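Local structure of bifunctional protein FolD (Thermus thermophilus, 6V6Y) at residues A[124-132]-A[169-177]. The protein probably oxidises 5,10-methylenetetrahydrofolate to the methenyl form with NADP+ and then hydrolyses that to 10-formyltetrahydrofolate, working as a homodimer. Numbering follows the deposited sequence.
Sequences VGRLWSGGK and KPLAGLLLR
Trp128 and Leu127 pack helix 121-129 against Gly173 of helix 168-177, which joins neighbouring strands 157-161 and 181-185 of the Rossmann-fold NADP-binding domain. The two segment axes run 34° from parallel, 9.4 Å apart at closest approach. Gly173 permits this fit, since a side chain there would clash with both Leu127 and Trp128. Gly173 CA sits over the six-membered ring of Trp128 as a CH-pi contact, 3.6 Å from the centroid. Leu176 CD1 reaches CZ3 of Trp128 at 3.5 Å, and this ring also stacks on Trp128 of the second subunit. With an alanine here in place of the Trp128 indole, Gly173 and Leu176 would probably face a gap and the dimer would lose its indole stack. Leu127, its CG swung opposite the backbone N (chi1 -167°), spreads its methyls over Pro170, Gly173 and Leu174; its CG lies 3.9 Å from Leu174 CD2.

The polar grip is at the C-terminal end of helix 121-129, where Gly130 closes it in a Schellman motif. Arg177, extended from CG to NE, brings NH2 to two backbone carbonyls near its guanidinium plane: NH2 donates to Leu127 O at 3.0 Å, and to a lone pair of Gly131 O, in the carbonyl plane, at 2.8 Å.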
loop_
_atom_site.group_PDB
_atom_site.type_symbol
_atom_site.label_atom_id
_atom_site.label_comp_id
_atom_site.label_asym_id
_atom_site.label_seq_id
_atom_site.Cartn_x
_atom_site.Cartn_y
_atom_site.Cartn_z
ATOM N N VAL A 124 4.369 1.261 7.064
ATOM C CA VAL A 124 3.792 0.980 5.752
ATOM C C VAL A 124 2.276 0.931 5.852
ATOM O O VAL A 124 1.559 1.510 5.020
ATOM C CB VAL A 124 4.360 -0.332 5.183
ATOM C CG1 VAL A 124 3.800 -0.590 3.760
ATOM C CG2 VAL A 124 5.879 -0.288 5.196
ATOM N N GLY A 125 1.765 0.278 6.901
ATOM C CA GLY A 125 0.328 0.117 7.030
ATOM C C GLY A 125 -0.374 1.422 7.342
ATOM O O GLY A 125 -1.480 1.676 6.850
ATOM N N ARG A 126 0.264 2.281 8.143
ATOM C CA ARG A 126 -0.305 3.604 8.376
ATOM C C ARG A 126 -0.351 4.416 7.085
ATOM O O ARG A 126 -1.300 5.176 6.854
ATOM C CB ARG A 126 0.489 4.333 9.457
ATOM C CG ARG A 126 0.137 3.883 10.884
ATOM C CD ARG A 126 -1.240 4.398 11.312
ATOM N NE ARG A 126 -1.595 3.956 12.661
ATOM C CZ ARG A 126 -1.202 4.571 13.780
ATOM N NH1 ARG A 126 -0.445 5.661 13.708
ATOM N NH2 ARG A 126 -1.568 4.099 14.973
ATOM N N LEU A 127 0.667 4.274 6.233
ATOM C CA LEU A 127 0.722 5.053 4.998
ATOM C C LEU A 127 -0.450 4.710 4.091
ATOM O O LEU A 127 -1.161 5.598 3.603
ATOM C CB LEU A 127 2.037 4.781 4.267
ATOM C CG LEU A 127 2.478 5.669 3.107
ATOM C CD1 LEU A 127 3.962 5.422 2.893
ATOM C CD2 LEU A 127 1.715 5.404 1.809
ATOM N N TRP A 128 -0.641 3.419 3.834
ATOM C CA TRP A 128 -1.697 2.974 2.941
ATOM C C TRP A 128 -3.083 3.066 3.567
ATOM O O TRP A 128 -4.064 3.144 2.828
ATOM C CB TRP A 128 -1.404 1.552 2.466
ATOM C CG TRP A 128 -0.420 1.578 1.291
ATOM C CD1 TRP A 128 0.915 1.316 1.336
ATOM C CD2 TRP A 128 -0.714 1.930 -0.072
ATOM N NE1 TRP A 128 1.469 1.449 0.081
ATOM C CE2 TRP A 128 0.496 1.837 -0.799
ATOM C CE3 TRP A 128 -1.886 2.297 -0.751
ATOM C CZ2 TRP A 128 0.571 2.099 -2.174
ATOM C CZ3 TRP A 128 -1.816 2.561 -2.119
ATOM C CH2 TRP A 128 -0.593 2.460 -2.815
ATOM N N SER A 129 -3.191 3.115 4.898
ATOM C CA SER A 129 -4.492 3.259 5.550
ATOM C C SER A 129 -4.922 4.706 5.763
ATOM O O SER A 129 -6.057 4.935 6.197
ATOM C CB SER A 129 -4.485 2.539 6.900
ATOM O OG SER A 129 -4.336 1.153 6.664
ATOM N N GLY A 130 -4.058 5.681 5.478
ATOM C CA GLY A 130 -4.411 7.080 5.622
ATOM C C GLY A 130 -4.081 7.715 6.957
ATOM O O GLY A 130 -4.443 8.877 7.174
ATOM N N GLY A 131 -3.407 7.005 7.858
ATOM C CA GLY A 131 -3.066 7.540 9.159
ATOM C C GLY A 131 -1.728 8.266 9.174
ATOM O O GLY A 131 -1.130 8.570 8.139
ATOM N N LYS A 132 -1.255 8.542 10.389
ATOM C CA LYS A 132 0.007 9.234 10.621
ATOM C C LYS A 132 1.129 8.219 10.833
ATOM O O LYS A 132 0.908 7.128 11.374
ATOM C CB LYS A 132 -0.126 10.170 11.829
ATOM C CG LYS A 132 0.142 9.501 13.186
ATOM C CD LYS A 132 0.152 10.495 14.370
ATOM C CE LYS A 132 1.261 11.546 14.258
ATOM N NZ LYS A 132 0.874 12.847 14.906
ATOM N N LYS A 169 6.266 1.740 -4.500
ATOM C CA LYS A 169 5.018 1.495 -3.778
ATOM C C LYS A 169 4.697 2.563 -2.731
ATOM O O LYS A 169 3.565 3.076 -2.737
ATOM C CB LYS A 169 5.040 0.084 -3.182
ATOM C CG LYS A 169 4.988 -0.987 -4.260
ATOM C CD LYS A 169 4.696 -2.363 -3.658
ATOM C CE LYS A 169 5.925 -2.923 -2.982
ATOM N NZ LYS A 169 5.826 -4.403 -2.839
ATOM N N PRO A 170 5.590 2.944 -1.812
ATOM C CA PRO A 170 5.225 4.091 -0.959
ATOM C C PRO A 170 4.980 5.363 -1.787
ATOM O O PRO A 170 4.079 6.149 -1.451
ATOM C CB PRO A 170 6.412 4.226 0.004
ATOM C CG PRO A 170 7.521 3.409 -0.582
ATOM C CD PRO A 170 6.903 2.368 -1.457
ATOM N N LEU A 171 5.701 5.557 -2.901
ATOM C CA LEU A 171 5.399 6.703 -3.759
ATOM C C LEU A 171 3.956 6.661 -4.241
ATOM O O LEU A 171 3.217 7.656 -4.134
ATOM C CB LEU A 171 6.346 6.765 -4.957
ATOM C CG LEU A 171 6.098 8.043 -5.786
ATOM C CD1 LEU A 171 6.058 9.307 -4.894
ATOM C CD2 LEU A 171 7.135 8.200 -6.862
ATOM N N ALA A 172 3.530 5.510 -4.775
ATOM C CA ALA A 172 2.149 5.398 -5.241
ATOM C C ALA A 172 1.168 5.735 -4.126
ATOM O O ALA A 172 0.201 6.477 -4.346
ATOM C CB ALA A 172 1.887 3.996 -5.788
ATOM N N GLY A 173 1.423 5.231 -2.914
ATOM C CA GLY A 173 0.552 5.546 -1.791
ATOM C C GLY A 173 0.520 7.027 -1.459
ATOM O O GLY A 173 -0.544 7.587 -1.175
ATOM N N LEU A 174 1.690 7.684 -1.467
ATOM C CA LEU A 174 1.716 9.112 -1.156
ATOM C C LEU A 174 1.038 9.933 -2.252
ATOM O O LEU A 174 0.333 10.906 -1.955
ATOM C CB LEU A 174 3.156 9.586 -0.941
ATOM C CG LEU A 174 3.826 8.983 0.293
ATOM C CD1 LEU A 174 5.242 9.553 0.453
ATOM C CD2 LEU A 174 2.994 9.224 1.564
ATOM N N LEU A 175 1.223 9.557 -3.522
ATOM C CA LEU A 175 0.559 10.296 -4.596
ATOM C C LEU A 175 -0.959 10.192 -4.519
ATOM O O LEU A 175 -1.661 11.150 -4.862
ATOM C CB LEU A 175 1.046 9.812 -5.945
ATOM C CG LEU A 175 2.506 10.165 -6.212
ATOM C CD1 LEU A 175 3.040 9.305 -7.368
ATOM C CD2 LEU A 175 2.645 11.658 -6.496
ATOM N N LEU A 176 -1.494 9.047 -4.074
ATOM C CA LEU A 176 -2.945 8.946 -3.924
ATOM C C LEU A 176 -3.466 9.926 -2.894
ATOM O O LEU A 176 -4.586 10.440 -3.029
ATOM C CB LEU A 176 -3.363 7.535 -3.511
ATOM C CG LEU A 176 -3.347 6.491 -4.605
ATOM C CD1 LEU A 176 -3.356 5.144 -3.909
ATOM C CD2 LEU A 176 -4.519 6.670 -5.593
ATOM N N ARG A 177 -2.687 10.174 -1.843
ATOM C CA ARG A 177 -3.091 11.156 -0.849
ATOM C C ARG A 177 -3.139 12.567 -1.414
ATOM O O ARG A 177 -3.826 13.421 -0.846
ATOM C CB ARG A 177 -2.148 11.127 0.339
ATOM C CG ARG A 177 -2.210 9.891 1.169
ATOM C CD ARG A 177 -1.354 10.169 2.367
ATOM N NE ARG A 177 -1.320 9.054 3.271
ATOM C CZ ARG A 177 -1.054 9.163 4.566
ATOM N NH1 ARG A 177 -0.796 10.347 5.083
ATOM N NH2 ARG A 177 -1.055 8.087 5.340
#